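Local coordinates for cytosine deaminase (Klebsiella pneumoniae, PDB 4R85), which probably deaminates cytosine and 5-methylcytosine by hydrolysis at an iron(II) site in an amidohydrolase-fold barrel, at residues A99-T102 with I103-R107; G176-P179 with H180-N183; S190-M193 with F194-L198. All coordinates share one frame; numbering follows the deposited sequence.

Contact 1 of 3, residues A99-T102 with I103-R107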
# COMPACT_ATOMS: atom_id res chain seq x y z
N ALA A 99 -20.67 -11.41 6.92
CA ALA A 99 -20.88 -10.69 5.67
C ALA A 99 -21.38 -9.27 5.93
O ALA A 99 -20.92 -8.31 5.32
CB ALA A 99 -21.86 -11.45 4.78
N LEU A 100 -22.32 -9.14 6.86
CA LEU A 100 -22.89 -7.84 7.19
C LEU A 100 -21.85 -6.90 7.79
O LEU A 100 -21.83 -5.72 7.47
CB LEU A 100 -24.09 -7.99 8.11
CG LEU A 100 -25.34 -8.50 7.40
CD1 LEU A 100 -26.47 -8.67 8.41
CD2 LEU A 100 -25.75 -7.56 6.27
N LYS A 101 -20.99 -7.43 8.65
CA LYS A 101 -19.91 -6.62 9.22
C LYS A 101 -18.96 -6.09 8.15
O LYS A 101 -18.55 -4.92 8.18
CB LYS A 101 -19.14 -7.43 10.25
CG LYS A 101 -17.94 -6.70 10.82
CD LYS A 101 -17.45 -7.37 12.10
CE LYS A 101 -16.10 -6.83 12.54
NZ LYS A 101 -15.70 -7.43 13.85
N THR A 102 -18.61 -6.94 7.20
CA THR A 102 -17.67 -6.56 6.15
C THR A 102 -18.33 -5.60 5.16
O THR A 102 -17.70 -4.66 4.66
CB THR A 102 -17.10 -7.82 5.46
OG1 THR A 102 -16.24 -8.49 6.39
CG2 THR A 102 -16.28 -7.45 4.23
N ILE A 103 -19.62 -5.81 4.90
CA ILE A 103 -20.38 -4.86 4.10
C ILE A 103 -20.39 -3.48 4.77
O ILE A 103 -20.26 -2.46 4.10
CB ILE A 103 -21.80 -5.38 3.84
CG1 ILE A 103 -21.76 -6.52 2.81
CG2 ILE A 103 -22.70 -4.26 3.34
CD1 ILE A 103 -23.06 -7.28 2.68
N GLY A 104 -20.53 -3.47 6.10
CA GLY A 104 -20.41 -2.24 6.87
C GLY A 104 -19.10 -1.51 6.64
O GLY A 104 -19.09 -0.29 6.46
N MET A 105 -18.00 -2.26 6.63
CA MET A 105 -16.68 -1.69 6.34
C MET A 105 -16.63 -1.09 4.95
O MET A 105 -16.00 -0.06 4.73
CB MET A 105 -15.58 -2.75 6.41
CG MET A 105 -15.38 -3.44 7.75
SD MET A 105 -13.96 -4.56 7.56
CE MET A 105 -14.40 -5.80 8.79
N LEU A 106 -17.25 -1.77 3.98
CA LEU A 106 -17.21 -1.29 2.60
C LEU A 106 -18.02 -0.00 2.48
O LEU A 106 -17.59 0.95 1.82
CB LEU A 106 -17.73 -2.36 1.63
CG LEU A 106 -16.90 -3.64 1.51
CD1 LEU A 106 -17.70 -4.76 0.85
CD2 LEU A 106 -15.61 -3.37 0.74
N ARG A 107 -19.19 0.02 3.12
CA ARG A 107 -20.04 1.21 3.19
C ARG A 107 -19.26 2.39 3.79
O ARG A 107 -19.35 3.52 3.29
CB ARG A 107 -21.29 0.91 4.03
CG ARG A 107 -22.24 2.10 4.26
CD ARG A 107 -21.92 2.86 5.55
NE ARG A 107 -21.54 1.98 6.65
CZ ARG A 107 -22.40 1.37 7.46
NH1 ARG A 107 -23.70 1.55 7.30
NH2 ARG A 107 -21.96 0.59 8.44
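Met105 reaches back along helix 92-108 to both Lys101 and Thr102. The helix packs on the outside of the TIM-type barrel of this amidohydrolase, and side chains three and four residues apart meet along it. Met105 has its CG anti to its carbonyl carbon (chi1 -61°) and an extended chain beyond. This carries the methyl CE back toward the previous turn. There CE lies 4.2 Å from Lys101 CG and 4.0 Å from Thr102 OG1. In both pairs the side chains run at a slant to each other, not alongside. Lys101 stretches out straight, and its touch on the methionine is made low on the chain, well short of its ammonium group. The Thr102 hydroxyl has its hydrogen-bond partner in Thr62 OG1, with a weak bond to Arg98 O. Met105 CE makes a van der Waals contact with the same OG1.

On another face, Leu100 and Ile103 make a looser apolar pair, with CD2 and CD1 4.5 Å apart. Ile103 also meets Val134 of helix 126-137, and Leu106 meets Val111 and Val114 of strand 111-119. Four backbone bonds hold the turns, from Ile103 N to Ala99 O through to Leu106 N to Thr102 O. Beside the last of these bonds, Leu106 CG comes 3.4 Å from Thr102 O.

Contact 2 of 3, residues G176-P179 with H180-N183; sequences GGIP and HYEN
One branch of Ile178 meets the His180 ring and the CB of Tyr181. CG1 lies anti to the backbone N (chi1 -165°), and CD1 continues the chain in extended form. From there Ile178 CG1 comes to 3.4 Å from His180 CE1, while Ile178 CD1 packs 3.6 Å from Tyr181 CB. The isoleucine and the histidine are set obliquely. Ile178 and Tyr181 instead run side by side and point the same way. The tyrosine side chain then leads on to Phe77 and Ile80 of helix 76-87.

His180 CG sits between the backbone N and the carbonyl carbon (chi1 66°), which turns the imidazole back toward Ile178. Its ND1 has weak hydrogen bonds to the carbonyls of His209 and Cys210.

This is the loop that follows strand 174-175 of the barrel, on the side where amidohydrolases place their active site. Ile178 lines the 5-methylcytosine pocket and touches the bound base. The chain here makes two overlapping type I beta turns, 178-181 and 179-182. Tyr181 N bonds to Ile178 O at 2.8 Å, and Glu182 N bonds to Pro179 O at 3.2 Å. Both N-H groups approach from above the carbonyl plane, the second much farther out of it.

Glu182 bends at chi2 (-77°), which brings its carboxylate round beside the turns. OE1 of Glu182 accepts from a water at 2.6 Å, and that same water accepts from Ile178 N at 2.9 Å. OE1 is also bonded by Ile154 N. OE2 takes bonds from Glu155 N and Ser156 OG.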
# COMPACT_ATOMS: atom_id res chain seq x y z
N GLY A 176 -19.39 -18.60 -12.00
CA GLY A 176 -17.97 -18.58 -11.71
C GLY A 176 -17.21 -19.78 -12.26
O GLY A 176 -17.77 -20.57 -13.01
N GLY A 177 -15.95 -19.91 -11.88
CA GLY A 177 -15.14 -21.03 -12.31
C GLY A 177 -13.73 -20.95 -11.75
O GLY A 177 -13.35 -19.94 -11.16
N ILE A 178 -12.95 -22.01 -11.94
CA ILE A 178 -11.56 -22.03 -11.47
C ILE A 178 -10.73 -23.05 -12.29
O ILE A 178 -10.14 -23.99 -11.75
CB ILE A 178 -11.51 -22.29 -9.92
CG1 ILE A 178 -10.13 -21.95 -9.34
CG2 ILE A 178 -12.01 -23.70 -9.55
CD1 ILE A 178 -10.01 -22.16 -7.84
N PRO A 179 -10.68 -22.84 -13.62
CA PRO A 179 -10.11 -23.84 -14.54
C PRO A 179 -8.67 -24.22 -14.23
O PRO A 179 -8.32 -25.38 -14.42
CB PRO A 179 -10.19 -23.14 -15.92
CG PRO A 179 -10.35 -21.68 -15.61
CD PRO A 179 -11.17 -21.66 -14.35
N HIS A 180 -7.86 -23.28 -13.74
CA HIS A 180 -6.47 -23.59 -13.41
C HIS A 180 -6.34 -24.56 -12.24
O HIS A 180 -5.29 -25.18 -12.04
CB HIS A 180 -5.69 -22.30 -13.11
CG HIS A 180 -6.17 -21.60 -11.87
ND1 HIS A 180 -7.28 -20.79 -11.87
CD2 HIS A 180 -5.71 -21.63 -10.60
CE1 HIS A 180 -7.48 -20.34 -10.65
NE2 HIS A 180 -6.55 -20.83 -9.86
N TYR A 181 -7.41 -24.70 -11.45
CA TYR A 181 -7.37 -25.60 -10.29
C TYR A 181 -7.94 -26.99 -10.58
O TYR A 181 -7.78 -27.91 -9.77
CB TYR A 181 -8.09 -24.97 -9.08
CG TYR A 181 -7.89 -25.68 -7.76
CD1 TYR A 181 -8.97 -26.24 -7.09
CD2 TYR A 181 -6.63 -25.79 -7.18
CE1 TYR A 181 -8.81 -26.89 -5.88
CE2 TYR A 181 -6.46 -26.45 -5.96
CZ TYR A 181 -7.55 -26.99 -5.32
OH TYR A 181 -7.41 -27.66 -4.11
N GLU A 182 -8.59 -27.16 -11.73
CA GLU A 182 -9.08 -28.50 -12.10
C GLU A 182 -7.89 -29.47 -12.22
O GLU A 182 -6.76 -29.06 -12.52
CB GLU A 182 -9.88 -28.46 -13.41
CG GLU A 182 -11.00 -27.41 -13.42
CD GLU A 182 -12.24 -27.83 -12.64
OE1 GLU A 182 -13.15 -26.99 -12.49
OE2 GLU A 182 -12.30 -29.00 -12.17
N ASN A 183 -8.16 -30.74 -11.99
CA ASN A 183 -7.11 -31.74 -11.79
C ASN A 183 -6.23 -32.00 -13.01
O ASN A 183 -5.06 -32.38 -12.87
CB ASN A 183 -7.71 -33.06 -11.29
CG ASN A 183 -8.20 -32.99 -9.85
OD1 ASN A 183 -7.86 -32.06 -9.11
ND2 ASN A 183 -8.99 -33.98 -9.44
O HOH W 1 -13.43 -24.49 -13.29
O HOH W 2 -6.31 -27.32 -14.83

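Contact 3 of 3, residues S190-M193 with F194-L198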
# COMPACT_ATOMS: atom_id res chain seq x y z
N SER A 190 -12.76 -28.38 -20.23
CA SER A 190 -14.16 -28.78 -20.20
C SER A 190 -14.94 -27.96 -19.18
O SER A 190 -16.12 -27.67 -19.39
CB SER A 190 -14.33 -30.28 -19.95
OG SER A 190 -13.94 -30.62 -18.63
N SER A 191 -14.28 -27.56 -18.09
CA SER A 191 -14.97 -26.73 -17.09
C SER A 191 -15.40 -25.39 -17.69
O SER A 191 -16.49 -24.89 -17.41
CB SER A 191 -14.13 -26.54 -15.82
OG SER A 191 -13.08 -25.60 -16.00
N VAL A 192 -14.55 -24.81 -18.53
CA VAL A 192 -14.89 -23.52 -19.15
C VAL A 192 -16.05 -23.70 -20.13
O VAL A 192 -16.97 -22.87 -20.16
CB VAL A 192 -13.67 -22.85 -19.82
CG1 VAL A 192 -14.11 -21.60 -20.59
CG2 VAL A 192 -12.60 -22.51 -18.77
N MET A 193 -16.02 -24.78 -20.91
CA MET A 193 -17.13 -25.05 -21.84
C MET A 193 -18.45 -25.20 -21.08
O MET A 193 -19.47 -24.63 -21.48
CB MET A 193 -16.86 -26.29 -22.68
CG MET A 193 -15.57 -26.22 -23.49
SD MET A 193 -15.54 -24.78 -24.61
CE MET A 193 -13.94 -25.03 -25.40
N PHE A 194 -18.42 -25.96 -19.99
CA PHE A 194 -19.59 -26.13 -19.14
C PHE A 194 -20.13 -24.82 -18.58
O PHE A 194 -21.33 -24.56 -18.64
CB PHE A 194 -19.32 -27.10 -17.98
CG PHE A 194 -20.40 -27.09 -16.94
CD1 PHE A 194 -21.59 -27.78 -17.15
CD2 PHE A 194 -20.27 -26.33 -15.78
CE1 PHE A 194 -22.62 -27.75 -16.20
CE2 PHE A 194 -21.30 -26.30 -14.82
CZ PHE A 194 -22.47 -27.01 -15.04
N LEU A 195 -19.26 -24.01 -18.00
CA LEU A 195 -19.71 -22.82 -17.29
C LEU A 195 -20.26 -21.79 -18.27
O LEU A 195 -21.23 -21.09 -17.97
CB LEU A 195 -18.62 -22.23 -16.39
CG LEU A 195 -17.43 -21.44 -16.96
CD1 LEU A 195 -17.73 -19.94 -17.17
CD2 LEU A 195 -16.22 -21.62 -16.04
N MET A 196 -19.66 -21.71 -19.45
CA MET A 196 -20.18 -20.82 -20.49
C MET A 196 -21.55 -21.29 -21.00
O MET A 196 -22.45 -20.48 -21.21
CB MET A 196 -19.17 -20.66 -21.64
CG MET A 196 -17.90 -19.92 -21.23
SD MET A 196 -18.15 -18.20 -20.72
CE MET A 196 -18.26 -17.38 -22.33
N ASP A 197 -21.71 -22.61 -21.18
CA ASP A 197 -23.02 -23.16 -21.55
C ASP A 197 -24.06 -22.85 -20.48
O ASP A 197 -25.20 -22.47 -20.80
CB ASP A 197 -22.94 -24.68 -21.73
CG ASP A 197 -22.23 -25.09 -23.01
OD1 ASP A 197 -22.04 -24.23 -23.90
OD2 ASP A 197 -21.87 -26.28 -23.14
N LEU A 198 -23.68 -23.05 -19.22
CA LEU A 198 -24.54 -22.73 -18.08
C LEU A 198 -24.99 -21.26 -18.11
O LEU A 198 -26.18 -20.97 -18.04
CB LEU A 198 -23.81 -23.03 -16.76
CG LEU A 198 -24.61 -22.92 -15.46
CD1 LEU A 198 -25.78 -23.90 -15.44
CD2 LEU A 198 -23.68 -23.12 -14.24
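Val192 and Met196 make the apolar side-chain pair of this helical segment. They lie side by side and point the same way, with Val192 CG1 4.2 Å from Met196 CG. The methionine is bent at chi2 and chi3, and it goes on to meet Val206 and helix 220-231. Leu195 packs against backbone instead. Its CG stands between the backbone N and the carbonyl carbon (chi1 74°), which brings CD2 back to 3.9 Å from Val192 CA and 3.6 Å from Ser191 O. Phe194 departs on another side. Its CB lies 3.5 Å from Ser190 O, and Ser191 O lies off the ring edge, near its plane. The ring packs on Met164 and Thr165 of helix 160-170.

Backbone hydrogen bonds run i to i+4 through four successive residues. Phe194 N to Ser190 O is 2.9 Å, at 167°, and the next three, on to Asp197 N with Met193 O, are each 3.0 Å.

The polar side chains bond outside these turns. Ser191 OG bonds to Gly188 O, one turn back. Ser190 OG bonds to Glu155 OE1 and to Lys187 O. Asp197 OD1 forms a salt bridge with Arg231 of helix 220-231, while Asp197 CG lies 3.2 Å from Met193 O.

Helix 185-202 thus presents Leu195 to strand 205-209 and Phe194 to the preceding helix, as the crossover helix of a beta-alpha-beta unit in a TIM-type barrel.

Contact 1 lies on helix 92-108 and contact 3 on helix 185-202. Both are turns of an outer barrel helix, partly buried, with apolar pairs and i to i+4 backbone bonds. Their centres are 32 Å apart. Contact 2 is a mostly buried contact in a loop and the one that reaches the substrate pocket. Its chemistry is more polar, with tight turns, waters and a carboxylate held by several donors. Contacts 2 and 3 share one beta-alpha-beta unit and touch. Pro179 CB packs 3.8 Å from Val192 CG2, and Glu182 OE1 lies 3.5 Å from Ser191 CB. The helix thus backs the pocket loop. Contact 1 touches neither, and its Arg107 reaches Tyr410 of the second subunit.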